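Local atomic coordinates of flavin reductase domain protein, FMN-binding (Shewanella baltica, PDB entry 3HMZ), a protein that binds flavin mononucleotide in a flavin reductase-like fold and probably acts as an NAD(P)H-dependent oxidoreductase. Residues A[32-37]-A[72-77]; A[43-48]-A[68-73]. One frame throughout, in Å; residues are numbered along the deposited sequence.

Both interactions are buried and press the same helix, 69-77, against neighbouring antiparallel strands of one sheet, and they share Glu-72 and Phe-73. Interaction 1 takes the later turns of the helix and strand 32-37. It is mainly aliphatic, with a single water at its partly exposed end by Arg-37 and Ser-77. Interaction 2 uses the first turn and residues 43-48. Here polar groups of both segments turn to the flavin mononucleotide phosphate, beside packing by Met-45 and Phe-73. The two strands are joined by backbone pairing, probably including a bond from Val-34 N to Met-45 O, so the apolar packing and the cofactor site are built side by side.

Interaction 1. Residues A[32-37]-A[72-77]; sequences VLVSAR and EFIEQS
Ile-74 sends its longer branch to strand 32-37: CG1 stands anti to the carbonyl carbon (chi1 -68°), and chi2 of 172° extends the chain so that CD1 lies 3.8 Å from CG1 of Val-34. The contact lays helix 69-77 against the antiparallel sheet of the flavin reductase-like split barrel, the short helical and strand segments being inclined at 51°. Val-34 and Ile-74 meet with their side chains at about a right angle. Two residues further along, on the same side of the strand, Ala-36 fits against two consecutive helix residues, its CB being 3.8 Å from Ile-74 CG1 and 3.9 Å from Phe-73 CB. The Phe-73 ring turns an edge to the strand backbone, with Ala-36 O near the ring plane and 3.8 Å from CD2. Phe-80 of strand 79-84 and Leu-64 pack on Ile-74 as well, which extends the apolar layer.

At the strand end the contact becomes polar. The Arg-37 guanidinium forms salt bridges with Asp-42, Glu-117 and Asp-122, while the carbonyl oxygen of Arg-37 packs against Ser-77 CB. Phe-73 O is gripped from opposite faces of its plane, by Ser-77 N at 2.8 Å and by Ser-77 OG at 2.9 Å. An alanine at Ser-77 would probably cost Phe-73 O its hydroxyl donor and leave the bridging water without its acceptor on the helix. That water accepts from Arg-37 N at 2.8 Å and donates to Ser-77 OG at 2.8 Å.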
loop_
_atom_site.group_PDB
_atom_site.type_symbol
_atom_site.label_atom_id
_atom_site.label_comp_id
_atom_site.label_asym_id
_atom_site.label_seq_id
_atom_site.Cartn_x
_atom_site.Cartn_y
_atom_site.Cartn_z
ATOM N N VAL A 32 -0.934 -1.307 8.672
ATOM C CA VAL A 32 -1.902 -0.772 9.597
ATOM C C VAL A 32 -2.331 -1.767 10.639
ATOM O O VAL A 32 -1.984 -2.954 10.556
ATOM C CB VAL A 32 -3.158 -0.253 8.844
ATOM C CG1 VAL A 32 -2.755 0.752 7.750
ATOM C CG2 VAL A 32 -3.950 -1.397 8.192
ATOM N N LEU A 33 -3.044 -1.259 11.639
ATOM C CA LEU A 33 -3.782 -2.126 12.574
ATOM C C LEU A 33 -5.263 -1.991 12.218
ATOM O O LEU A 33 -5.765 -0.898 11.996
ATOM C CB LEU A 33 -3.549 -1.765 14.041
ATOM C CG LEU A 33 -2.102 -1.590 14.450
ATOM C CD1 LEU A 33 -2.078 -1.153 15.920
ATOM C CD2 LEU A 33 -1.244 -2.809 14.190
ATOM N N VAL A 34 -5.942 -3.127 12.147
ATOM C CA VAL A 34 -7.388 -3.205 11.902
ATOM C C VAL A 34 -8.028 -3.547 13.241
ATOM O O VAL A 34 -7.673 -4.538 13.882
ATOM C CB VAL A 34 -7.764 -4.298 10.864
ATOM C CG1 VAL A 34 -9.288 -4.262 10.544
ATOM C CG2 VAL A 34 -6.868 -4.168 9.593
ATOM N N SER A 35 -8.931 -2.694 13.698
ATOM C CA SER A 35 -9.689 -2.995 14.926
ATOM C C SER A 35 -11.181 -3.018 14.675
ATOM O O SER A 35 -11.709 -2.302 13.811
ATOM C CB SER A 35 -9.316 -2.020 16.021
ATOM O OG SER A 35 -9.650 -0.698 15.642
ATOM N N ALA A 36 -11.876 -3.799 15.507
ATOM C CA ALA A 36 -13.312 -3.975 15.348
ATOM C C ALA A 36 -13.910 -4.466 16.653
ATOM O O ALA A 36 -13.189 -4.979 17.514
ATOM C CB ALA A 36 -13.628 -4.961 14.166
ATOM N N ARG A 37 -15.222 -4.292 16.745
ATOM C CA ARG A 37 -16.009 -4.695 17.887
ATOM C C ARG A 37 -17.223 -5.514 17.454
ATOM O O ARG A 37 -17.897 -5.165 16.494
ATOM C CB ARG A 37 -16.494 -3.447 18.588
ATOM C CG ARG A 37 -17.308 -3.686 19.875
ATOM C CD ARG A 37 -17.621 -2.350 20.502
ATOM N NE ARG A 37 -16.399 -1.772 21.084
ATOM C CZ ARG A 37 -16.269 -0.572 21.637
ATOM N NH1 ARG A 37 -17.267 0.289 21.711
ATOM N NH2 ARG A 37 -15.093 -0.239 22.145
ATOM N N GLU A 72 -14.427 -11.853 11.137
ATOM C CA GLU A 72 -15.755 -12.237 11.666
ATOM C C GLU A 72 -16.466 -11.036 12.291
ATOM O O GLU A 72 -17.643 -10.774 12.031
ATOM C CB GLU A 72 -15.591 -13.361 12.678
ATOM C CG GLU A 72 -16.894 -13.878 13.299
ATOM C CD GLU A 72 -16.607 -14.891 14.356
ATOM O OE1 GLU A 72 -15.832 -15.824 14.046
ATOM O OE2 GLU A 72 -17.124 -14.693 15.506
ATOM N N PHE A 73 -15.725 -10.277 13.095
ATOM C CA PHE A 73 -16.294 -9.098 13.745
ATOM C C PHE A 73 -16.760 -8.064 12.741
ATOM O O PHE A 73 -17.802 -7.418 12.938
ATOM C CB PHE A 73 -15.271 -8.482 14.708
ATOM C CG PHE A 73 -15.086 -9.206 16.003
ATOM C CD1 PHE A 73 -15.621 -10.495 16.254
ATOM C CD2 PHE A 73 -14.315 -8.606 17.004
ATOM C CE1 PHE A 73 -15.422 -11.108 17.482
ATOM C CE2 PHE A 73 -14.111 -9.249 18.241
ATOM C CZ PHE A 73 -14.646 -10.505 18.453
ATOM N N ILE A 74 -15.939 -7.853 11.695
ATOM C CA ILE A 74 -16.305 -6.916 10.627
ATOM C C ILE A 74 -17.567 -7.355 9.859
ATOM O O ILE A 74 -18.422 -6.543 9.557
ATOM C CB ILE A 74 -15.110 -6.630 9.706
ATOM C CG1 ILE A 74 -14.088 -5.833 10.532
ATOM C CG2 ILE A 74 -15.546 -5.822 8.489
ATOM C CD1 ILE A 74 -12.729 -5.600 9.851
ATOM N N GLU A 75 -17.654 -8.645 9.571
ATOM C CA GLU A 75 -18.819 -9.194 8.877
ATOM C C GLU A 75 -20.066 -9.024 9.725
ATOM O O GLU A 75 -21.116 -8.703 9.190
ATOM C CB GLU A 75 -18.595 -10.658 8.561
ATOM C CG GLU A 75 -17.566 -10.903 7.439
ATOM C CD GLU A 75 -17.058 -12.328 7.377
ATOM O OE1 GLU A 75 -17.142 -13.069 8.385
ATOM O OE2 GLU A 75 -16.540 -12.720 6.313
ATOM N N GLN A 76 -19.922 -9.195 11.033
ATOM C CA GLN A 76 -21.051 -9.080 11.946
ATOM C C GLN A 76 -21.465 -7.627 12.182
ATOM O O GLN A 76 -22.627 -7.308 12.177
ATOM C CB GLN A 76 -20.739 -9.804 13.256
ATOM C CG GLN A 76 -20.611 -11.314 13.115
ATOM C CD GLN A 76 -20.002 -12.012 14.336
ATOM O OE1 GLN A 76 -19.492 -11.375 15.271
ATOM N NE2 GLN A 76 -20.058 -13.343 14.329
ATOM N N SER A 77 -20.498 -6.724 12.381
ATOM C CA SER A 77 -20.813 -5.342 12.710
ATOM C C SER A 77 -20.855 -4.325 11.573
ATOM O O SER A 77 -21.467 -3.269 11.726
ATOM C CB SER A 77 -19.816 -4.849 13.774
ATOM O OG SER A 77 -18.532 -4.670 13.181
HETATM O O HOH W 1 -16.807 -3.055 14.754
#

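Interaction 2. Residues A[43-48]-A[68-73]; sequences NVMAAA and TKTREF. With FMN (flavin mononucleotide), chain B.
Asn-43 and Thr-70 converge on the phosphate of flavin mononucleotide. Asn-43 ND2 donates to FMN O1P at 2.8 Å in an almost straight bond (173°), and Thr-70 OG1 donates to FMN O2P at 2.7 Å. ND2 and OG1 themselves lie 3.0 Å apart at a poor angle for a hydrogen bond, brought close by the phosphate they share. Backbone nitrogens at the helix start add to these bonds: Thr-70 N reaches FMN O2P at 2.8 Å, doubling the grip on that oxygen, and Lys-69 N reaches FMN O3P at 2.9 Å. The first-turn amides, with the positive end of the helix dipole, would probably stabilise the phosphate charge. Ser-100 OG and Lys-107 NZ also hydrogen-bond to the cofactor.

Next to the phosphate, Met-45, present as selenomethionine, packs between strand and helix. Its SE lies 3.6 Å from Thr-70 CB, and the chain bends at chi3 (-107°), bringing CE to 3.3 Å from C2 of the isoalloxazine. In this flavin reductase-like split barrel, strand 41-55 thus follows the cofactor from phosphate to ring: Ala-46 O accepts from the ribityl O2', and Ala-48 N donates to N5.

The second shell fixes the helix start. Thr-68 occupies the N-cap position, and its OG1 accepts from Arg-71 N at 3.2 Å while also bonding to Asp-65 O. The Lys-69 chain bends at chi2 and chi3, and NZ forms a salt bridge with Glu-72 OE1, while Arg-71 reaches Asp-148 and Glu-75. Asn-43 CB packs against Phe-73 CE2, obliquely to the ring, and on the strand Val-44 O accepts from Lys-107 NZ.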
loop_
_atom_site.group_PDB
_atom_site.type_symbol
_atom_site.label_atom_id
_atom_site.label_comp_id
_atom_site.label_asym_id
_atom_site.label_seq_id
_atom_site.Cartn_x
_atom_site.Cartn_y
_atom_site.Cartn_z
ATOM N N ASN A 43 -11.243 -6.385 19.125
ATOM C CA ASN A 43 -10.101 -7.067 18.607
ATOM C C ASN A 43 -9.271 -6.136 17.732
ATOM O O ASN A 43 -9.765 -5.127 17.244
ATOM C CB ASN A 43 -10.456 -8.310 17.800
ATOM C CG ASN A 43 -9.320 -9.297 17.716
ATOM O OD1 ASN A 43 -8.382 -9.269 18.518
ATOM N ND2 ASN A 43 -9.406 -10.200 16.738
ATOM N N VAL A 44 -8.004 -6.489 17.614
ATOM C CA VAL A 44 -7.042 -5.775 16.783
ATOM C C VAL A 44 -6.160 -6.845 16.091
ATOM O O VAL A 44 -5.711 -7.782 16.728
ATOM C CB VAL A 44 -6.138 -4.825 17.627
ATOM C CG1 VAL A 44 -5.112 -4.061 16.712
ATOM C CG2 VAL A 44 -6.966 -3.881 18.532
HETATM N N MSE A 45 -5.890 -6.645 14.802
HETATM C CA MSE A 45 -4.906 -7.424 14.053
HETATM C C MSE A 45 -4.056 -6.486 13.192
HETATM O O MSE A 45 -4.385 -5.310 13.051
HETATM C CB MSE A 45 -5.575 -8.467 13.148
HETATM C CG MSE A 45 -6.483 -7.887 12.061
HETATM SE SE MSE A 45 -7.100 -9.193 10.808
HETATM C CE MSE A 45 -6.053 -8.731 9.262
ATOM N N ALA A 46 -2.972 -7.029 12.644
ATOM C CA ALA A 46 -2.107 -6.290 11.720
ATOM C C ALA A 46 -2.552 -6.587 10.284
ATOM O O ALA A 46 -2.943 -7.727 9.956
ATOM C CB ALA A 46 -0.651 -6.650 11.895
ATOM N N ALA A 47 -2.522 -5.562 9.437
ATOM C CA ALA A 47 -2.772 -5.718 8.002
ATOM C C ALA A 47 -1.795 -4.891 7.177
ATOM O O ALA A 47 -1.785 -3.657 7.273
ATOM C CB ALA A 47 -4.221 -5.367 7.599
ATOM N N ALA A 48 -0.946 -5.571 6.397
ATOM C CA ALA A 48 -0.155 -4.874 5.390
ATOM C C ALA A 48 -0.989 -4.532 4.155
ATOM O O ALA A 48 -0.698 -3.552 3.458
ATOM C CB ALA A 48 1.041 -5.708 4.963
ATOM N N THR A 68 -9.233 -15.154 10.225
ATOM C CA THR A 68 -9.139 -14.122 11.264
ATOM C C THR A 68 -10.410 -13.837 12.035
ATOM O O THR A 68 -11.500 -13.767 11.460
ATOM C CB THR A 68 -8.580 -12.789 10.724
ATOM O OG1 THR A 68 -9.516 -12.142 9.861
ATOM C CG2 THR A 68 -7.252 -12.958 10.040
ATOM N N LYS A 69 -10.264 -13.684 13.349
ATOM C CA LYS A 69 -11.391 -13.313 14.200
ATOM C C LYS A 69 -11.853 -11.906 13.854
ATOM O O LYS A 69 -13.034 -11.632 13.807
ATOM C CB LYS A 69 -11.052 -13.445 15.690
ATOM C CG LYS A 69 -12.225 -13.151 16.641
ATOM C CD LYS A 69 -13.434 -14.080 16.457
ATOM C CE LYS A 69 -13.150 -15.476 16.815
ATOM N NZ LYS A 69 -14.509 -16.227 16.865
ATOM N N THR A 70 -10.911 -11.027 13.519
ATOM C CA THR A 70 -11.286 -9.655 13.145
ATOM C C THR A 70 -12.235 -9.616 11.940
ATOM O O THR A 70 -13.190 -8.850 11.935
ATOM C CB THR A 70 -10.034 -8.768 12.917
ATOM O OG1 THR A 70 -9.195 -8.852 14.058
ATOM C CG2 THR A 70 -10.450 -7.329 12.726
ATOM N N ARG A 71 -11.987 -10.470 10.939
ATOM C CA ARG A 71 -12.898 -10.545 9.789
ATOM C C ARG A 71 -14.330 -10.882 10.238
ATOM O O ARG A 71 -15.310 -10.275 9.768
ATOM C CB ARG A 71 -12.407 -11.572 8.799
ATOM C CG ARG A 71 -13.386 -11.822 7.686
ATOM C CD ARG A 71 -12.791 -12.695 6.667
ATOM N NE ARG A 71 -13.809 -13.117 5.690
ATOM C CZ ARG A 71 -13.583 -13.401 4.414
ATOM N NH1 ARG A 71 -12.357 -13.272 3.889
ATOM N NH2 ARG A 71 -14.601 -13.792 3.623
ATOM N N GLU A 72 -14.427 -11.853 11.137
ATOM C CA GLU A 72 -15.755 -12.237 11.666
ATOM C C GLU A 72 -16.466 -11.036 12.291
ATOM O O GLU A 72 -17.643 -10.774 12.031
ATOM C CB GLU A 72 -15.591 -13.361 12.678
ATOM C CG GLU A 72 -16.894 -13.878 13.299
ATOM C CD GLU A 72 -16.607 -14.891 14.356
ATOM O OE1 GLU A 72 -15.832 -15.824 14.046
ATOM O OE2 GLU A 72 -17.124 -14.693 15.506
ATOM N N PHE A 73 -15.725 -10.277 13.095
ATOM C CA PHE A 73 -16.294 -9.098 13.745
ATOM C C PHE A 73 -16.760 -8.064 12.741
ATOM O O PHE A 73 -17.802 -7.418 12.938
ATOM C CB PHE A 73 -15.271 -8.482 14.708
ATOM C CG PHE A 73 -15.086 -9.206 16.003
ATOM C CD1 PHE A 73 -15.621 -10.495 16.254
ATOM C CD2 PHE A 73 -14.315 -8.606 17.004
ATOM C CE1 PHE A 73 -15.422 -11.108 17.482
ATOM C CE2 PHE A 73 -14.111 -9.249 18.241
ATOM C CZ PHE A 73 -14.646 -10.505 18.453
HETATM N N1 FMN B . -3.745 -10.856 7.734
HETATM C C2 FMN B . -4.659 -10.481 6.779
HETATM O O2 FMN B . -5.717 -11.104 6.688
HETATM N N3 FMN B . -4.380 -9.397 5.968
HETATM C C4 FMN B . -3.217 -8.695 6.040
HETATM O O4 FMN B . -3.035 -7.738 5.242
HETATM C C4A FMN B . -2.283 -9.102 7.006
HETATM N N5 FMN B . -1.084 -8.431 7.159
HETATM C C5A FMN B . -0.232 -8.676 8.226
HETATM C C6 FMN B . 0.886 -7.863 8.467
HETATM C C7 FMN B . 1.755 -8.121 9.522
HETATM C C7M FMN B . 2.932 -7.233 9.778
HETATM C C8 FMN B . 1.505 -9.216 10.354
HETATM C C8M FMN B . 2.425 -9.546 11.512
HETATM C C9 FMN B . 0.389 -10.004 10.109
HETATM C C9A FMN B . -0.499 -9.777 9.068
HETATM N N10 FMN B . -1.630 -10.551 8.822
HETATM C C10 FMN B . -2.548 -10.179 7.853
HETATM C "C1'" FMN B . -2.040 -11.666 9.744
HETATM C "C2'" FMN B . -3.060 -11.283 10.825
HETATM O "O2'" FMN B . -2.739 -10.031 11.452
HETATM C "C3'" FMN B . -3.051 -12.427 11.832
HETATM O "O3'" FMN B . -3.552 -13.601 11.198
HETATM C "C4'" FMN B . -3.756 -12.099 13.163
HETATM O "O4'" FMN B . -3.273 -13.031 14.125
HETATM C "C5'" FMN B . -5.269 -12.163 13.103
HETATM O "O5'" FMN B . -5.758 -11.908 14.420
HETATM P P FMN B . -7.282 -12.229 14.788
HETATM O O1P FMN B . -7.318 -12.019 16.292
HETATM O O2P FMN B . -8.202 -11.323 14.019
HETATM O O3P FMN B . -7.561 -13.659 14.407
#